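Uncharacterized protein (Bacteroides ovatus, PDB 4DQA) is of unknown function but, with an E-set-like domain followed by a concanavalin A-like lectin/glucanase domain, probably binds carbohydrate. Local coordinates at residues Q42-V55 and Y109-S121. Residues are numbered along the deposited sequence; the frame is centred on the assembly and turned at random.
Sequences QVDVSYSVAEPSVV and YVLPMRVHSSSVS
Antiparallel strands 43-49 and 107-117 pair within a mixed sheet of the N-terminal, E-set-like domain, where Ser46 with His116 and Ser48 with Arg114 form the hydrogen-bonded pairs. Beyond them Ala50 N donates to Pro112 O (2.9 Å). At the other end serine hydroxyls replace the backbone: Ser119 OG accepts an almost straight bond (175°) from Asp44 N, and Ser117 OG donates to Asp44 O (2.7 Å) while accepting from Ser119 N and Val120 N, an ST turn and ST motif. On the face of Ser46 and Arg114, Ser48 OG and His116 NE2 hydrogen-bond at the ring edge (2.7 Å); a chi1 of 64° sets this hydroxyl between its own backbone N and carbonyl carbon, facing the ring. On the other face, turned to strand 27-35, Tyr47 lies alongside Val115 (CE1 to CG2 3.6 Å) and its OH hydrogen-bonds to Ser33 OG. The bent selenomethionine Met113 lays SE 4.0 Å from Val49 CG2. Val55 CG2, from helix 52-62, packs on Val110 CG1 (3.6 Å) and the Pro112 ring. Three bonds thus grip the Ser117 hydroxyl, fixing its rotation and tying the Ser117-Val120 turn to the start of strand 43-49.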
loop_
_atom_site.group_PDB
_atom_site.type_symbol
_atom_site.label_atom_id
_atom_site.label_comp_id
_atom_site.label_asym_id
_atom_site.label_seq_id
_atom_site.Cartn_x
_atom_site.Cartn_y
_atom_site.Cartn_z
ATOM N N GLN A 42 4.677 46.056 -22.182
ATOM C CA GLN A 42 4.164 45.094 -21.233
ATOM C C GLN A 42 3.643 43.882 -21.986
ATOM O O GLN A 42 2.965 44.013 -23.002
ATOM C CB GLN A 42 3.048 45.734 -20.417
ATOM C CG GLN A 42 2.344 44.795 -19.445
ATOM C CD GLN A 42 1.370 45.547 -18.555
ATOM O OE1 GLN A 42 1.743 46.525 -17.906
ATOM N NE2 GLN A 42 0.118 45.117 -18.540
ATOM N N VAL A 43 3.967 42.697 -21.474
ATOM C CA VAL A 43 3.460 41.452 -22.013
ATOM C C VAL A 43 2.478 40.862 -21.007
ATOM O O VAL A 43 2.817 40.640 -19.834
ATOM C CB VAL A 43 4.598 40.454 -22.262
ATOM C CG1 VAL A 43 4.077 39.045 -22.505
ATOM C CG2 VAL A 43 5.441 40.935 -23.446
ATOM N N ASP A 44 1.252 40.630 -21.457
ATOM C CA ASP A 44 0.217 40.121 -20.588
ATOM C C ASP A 44 0.139 38.609 -20.653
ATOM O O ASP A 44 0.300 38.009 -21.718
ATOM C CB ASP A 44 -1.122 40.725 -20.965
ATOM C CG ASP A 44 -1.136 42.226 -20.772
ATOM O OD1 ASP A 44 -0.760 42.658 -19.654
ATOM O OD2 ASP A 44 -1.493 42.961 -21.727
ATOM N N VAL A 45 -0.072 37.991 -19.499
ATOM C CA VAL A 45 -0.158 36.531 -19.431
ATOM C C VAL A 45 -1.344 36.099 -18.601
ATOM O O VAL A 45 -1.966 36.895 -17.881
ATOM C CB VAL A 45 1.136 35.892 -18.863
ATOM C CG1 VAL A 45 2.358 36.247 -19.710
ATOM C CG2 VAL A 45 1.349 36.278 -17.389
ATOM N N SER A 46 -1.699 34.834 -18.728
ATOM C CA SER A 46 -2.706 34.269 -17.852
ATOM C C SER A 46 -2.440 32.798 -17.664
ATOM O O SER A 46 -1.596 32.215 -18.351
ATOM C CB SER A 46 -4.114 34.494 -18.383
ATOM O OG SER A 46 -4.367 33.691 -19.538
ATOM N N TYR A 47 -3.163 32.198 -16.739
ATOM C CA TYR A 47 -2.899 30.822 -16.352
ATOM C C TYR A 47 -4.158 29.990 -16.288
ATOM O O TYR A 47 -5.266 30.495 -16.065
ATOM C CB TYR A 47 -2.203 30.797 -14.983
ATOM C CG TYR A 47 -0.913 31.582 -14.952
ATOM C CD1 TYR A 47 0.261 31.031 -15.461
ATOM C CD2 TYR A 47 -0.853 32.874 -14.441
ATOM C CE1 TYR A 47 1.434 31.739 -15.467
ATOM C CE2 TYR A 47 0.334 33.586 -14.429
ATOM C CZ TYR A 47 1.474 33.010 -14.948
ATOM O OH TYR A 47 2.659 33.727 -14.935
ATOM N N SER A 48 -3.975 28.687 -16.432
ATOM C CA SER A 48 -5.069 27.753 -16.246
ATOM C C SER A 48 -4.517 26.414 -15.809
ATOM O O SER A 48 -3.330 26.141 -15.970
ATOM C CB SER A 48 -5.846 27.565 -17.536
ATOM O OG SER A 48 -5.019 26.971 -18.538
ATOM N N VAL A 49 -5.371 25.571 -15.253
ATOM C CA VAL A 49 -4.962 24.194 -14.959
ATOM C C VAL A 49 -4.984 23.423 -16.257
ATOM O O VAL A 49 -5.945 23.490 -17.032
ATOM C CB VAL A 49 -5.891 23.563 -13.942
ATOM C CG1 VAL A 49 -5.528 22.090 -13.704
ATOM C CG2 VAL A 49 -5.874 24.359 -12.638
ATOM N N ALA A 50 -3.898 22.724 -16.554
ATOM C CA ALA A 50 -3.797 21.989 -17.793
ATOM C C ALA A 50 -4.725 20.773 -17.820
ATOM O O ALA A 50 -5.189 20.309 -16.792
ATOM C CB ALA A 50 -2.364 21.525 -18.012
ATOM N N GLU A 51 -4.959 20.267 -19.014
ATOM C CA GLU A 51 -5.800 19.095 -19.200
ATOM C C GLU A 51 -5.217 17.873 -18.495
ATOM O O GLU A 51 -4.004 17.683 -18.471
ATOM C CB GLU A 51 -5.918 18.783 -20.687
ATOM C CG GLU A 51 -6.662 19.841 -21.504
ATOM C CD GLU A 51 -8.173 19.685 -21.441
ATOM O OE1 GLU A 51 -8.693 19.089 -20.467
ATOM O OE2 GLU A 51 -8.849 20.147 -22.384
ATOM N N PRO A 52 -6.079 17.021 -17.921
ATOM C CA PRO A 52 -5.560 15.800 -17.295
ATOM C C PRO A 52 -4.709 14.941 -18.242
ATOM O O PRO A 52 -3.822 14.246 -17.743
ATOM C CB PRO A 52 -6.831 15.051 -16.879
ATOM C CG PRO A 52 -7.844 16.127 -16.659
ATOM C CD PRO A 52 -7.528 17.192 -17.688
ATOM N N SER A 53 -4.959 14.988 -19.555
ATOM C CA SER A 53 -4.168 14.214 -20.514
ATOM C C SER A 53 -2.688 14.607 -20.512
ATOM O O SER A 53 -1.846 13.785 -20.873
ATOM C CB SER A 53 -4.741 14.281 -21.960
ATOM O OG SER A 53 -4.709 15.594 -22.457
ATOM N N VAL A 54 -2.375 15.835 -20.082
ATOM C CA VAL A 54 -0.999 16.256 -19.888
ATOM C C VAL A 54 -0.308 15.371 -18.840
ATOM O O VAL A 54 0.850 14.951 -19.003
ATOM C CB VAL A 54 -1.011 17.728 -19.481
ATOM C CG1 VAL A 54 0.279 18.179 -18.879
ATOM C CG2 VAL A 54 -1.395 18.559 -20.678
ATOM N N VAL A 55 -1.022 15.013 -17.776
ATOM C CA VAL A 55 -0.478 14.124 -16.756
ATOM C C VAL A 55 -0.339 12.705 -17.292
ATOM O O VAL A 55 0.622 12.019 -17.018
ATOM C CB VAL A 55 -1.362 14.142 -15.499
ATOM C CG1 VAL A 55 -0.854 13.169 -14.451
ATOM C CG2 VAL A 55 -1.423 15.562 -14.933
ATOM N N TYR A 109 0.810 13.193 -6.245
ATOM C CA TYR A 109 -0.147 14.027 -6.964
ATOM C C TYR A 109 0.563 15.098 -7.754
ATOM O O TYR A 109 1.713 15.454 -7.456
ATOM C CB TYR A 109 -1.109 14.691 -5.966
ATOM C CG TYR A 109 -1.936 13.696 -5.204
ATOM C CD1 TYR A 109 -3.149 13.244 -5.709
ATOM C CD2 TYR A 109 -1.485 13.171 -4.012
ATOM C CE1 TYR A 109 -3.903 12.313 -5.012
ATOM C CE2 TYR A 109 -2.225 12.246 -3.312
ATOM C CZ TYR A 109 -3.425 11.812 -3.832
ATOM O OH TYR A 109 -4.159 10.888 -3.145
ATOM N N VAL A 110 -0.116 15.617 -8.765
ATOM C CA VAL A 110 0.465 16.678 -9.567
ATOM C C VAL A 110 -0.592 17.701 -9.922
ATOM O O VAL A 110 -1.767 17.379 -10.137
ATOM C CB VAL A 110 1.127 16.103 -10.841
ATOM C CG1 VAL A 110 0.108 15.324 -11.665
ATOM C CG2 VAL A 110 1.795 17.202 -11.682
ATOM N N LEU A 111 -0.155 18.944 -9.983
ATOM C CA LEU A 111 -0.959 20.033 -10.505
ATOM C C LEU A 111 -0.162 20.645 -11.654
ATOM O O LEU A 111 0.872 21.275 -11.422
ATOM C CB LEU A 111 -1.215 21.085 -9.418
ATOM C CG LEU A 111 -1.976 22.321 -9.899
ATOM C CD1 LEU A 111 -3.364 21.941 -10.325
ATOM C CD2 LEU A 111 -2.030 23.383 -8.802
ATOM N N PRO A 112 -0.627 20.463 -12.894
ATOM C CA PRO A 112 0.060 21.043 -14.040
ATOM C C PRO A 112 -0.583 22.365 -14.387
ATOM O O PRO A 112 -1.795 22.399 -14.573
ATOM C CB PRO A 112 -0.172 20.014 -15.146
ATOM C CG PRO A 112 -1.506 19.404 -14.812
ATOM C CD PRO A 112 -1.652 19.485 -13.300
HETATM N N MSE A 113 0.201 23.437 -14.405
HETATM C CA MSE A 113 -0.320 24.756 -14.741
HETATM C C MSE A 113 0.169 25.198 -16.115
HETATM O O MSE A 113 1.353 25.137 -16.405
HETATM C CB MSE A 113 0.155 25.776 -13.718
HETATM C CG MSE A 113 -0.228 25.489 -12.276
HETATM SE SE MSE A 113 -2.160 25.575 -12.028
HETATM C CE MSE A 113 -2.570 27.155 -12.967
ATOM N N ARG A 114 -0.754 25.664 -16.940
ATOM C CA ARG A 114 -0.442 26.172 -18.252
ATOM C C ARG A 114 -0.374 27.670 -18.225
ATOM O O ARG A 114 -1.163 28.311 -17.542
ATOM C CB ARG A 114 -1.531 25.753 -19.237
ATOM C CG ARG A 114 -1.249 26.164 -20.660
ATOM C CD ARG A 114 -2.211 25.500 -21.603
ATOM N NE ARG A 114 -1.964 24.069 -21.794
ATOM C CZ ARG A 114 -1.189 23.559 -22.751
ATOM N NH1 ARG A 114 -0.538 24.369 -23.584
ATOM N NH2 ARG A 114 -1.066 22.236 -22.879
ATOM N N VAL A 115 0.571 28.231 -18.974
ATOM C CA VAL A 115 0.604 29.673 -19.191
ATOM C C VAL A 115 0.128 29.988 -20.608
ATOM O O VAL A 115 0.378 29.232 -21.567
ATOM C CB VAL A 115 2.010 30.290 -18.898
ATOM C CG1 VAL A 115 3.067 29.727 -19.849
ATOM C CG2 VAL A 115 1.975 31.816 -18.983
ATOM N N HIS A 116 -0.556 31.122 -20.735
ATOM C CA HIS A 116 -1.108 31.645 -21.967
ATOM C C HIS A 116 -0.667 33.110 -22.072
ATOM O O HIS A 116 -0.312 33.740 -21.063
ATOM C CB HIS A 116 -2.644 31.648 -21.917
ATOM C CG HIS A 116 -3.266 30.357 -21.510
ATOM N ND1 HIS A 116 -3.479 29.312 -22.380
ATOM C CD2 HIS A 116 -3.727 29.942 -20.307
ATOM C CE1 HIS A 116 -4.029 28.305 -21.726
ATOM N NE2 HIS A 116 -4.217 28.673 -20.473
ATOM N N SER A 117 -0.734 33.684 -23.272
ATOM C CA SER A 117 -0.492 35.103 -23.409
ATOM C C SER A 117 -1.365 35.687 -24.501
ATOM O O SER A 117 -1.505 35.098 -25.565
ATOM C CB SER A 117 0.980 35.389 -23.747
ATOM O OG SER A 117 1.222 36.789 -23.906
ATOM N N SER A 118 -1.940 36.845 -24.216
ATOM C CA SER A 118 -2.683 37.572 -25.230
ATOM C C SER A 118 -1.782 38.522 -26.011
ATOM O O SER A 118 -2.233 39.192 -26.951
ATOM C CB SER A 118 -3.843 38.337 -24.585
ATOM O OG SER A 118 -3.373 39.283 -23.618
ATOM N N SER A 119 -0.507 38.596 -25.639
ATOM C CA SER A 119 0.450 39.534 -26.223
ATOM C C SER A 119 1.400 38.863 -27.195
ATOM O O SER A 119 1.714 39.423 -28.264
ATOM C CB SER A 119 1.306 40.189 -25.124
ATOM O OG SER A 119 0.551 41.030 -24.281
ATOM N N VAL A 120 1.939 37.720 -26.786
ATOM C CA VAL A 120 2.909 36.990 -27.583
ATOM C C VAL A 120 2.598 35.498 -27.555
ATOM O O VAL A 120 1.643 35.064 -26.906
ATOM C CB VAL A 120 4.338 37.204 -27.066
ATOM C CG1 VAL A 120 4.720 38.668 -27.127
ATOM C CG2 VAL A 120 4.475 36.693 -25.642
ATOM N N SER A 121 3.426 34.717 -28.238
ATOM C CA SER A 121 3.283 33.259 -28.254
ATOM C C SER A 121 3.913 32.603 -27.041
ATOM O O SER A 121 4.833 33.143 -26.443
ATOM C CB SER A 121 3.952 32.691 -29.508
ATOM O OG SER A 121 3.174 32.993 -30.647
HETATM O O HOH W 1 -2.696 41.785 -24.620
HETATM O O HOH W 2 -3.597 21.580 -21.497
#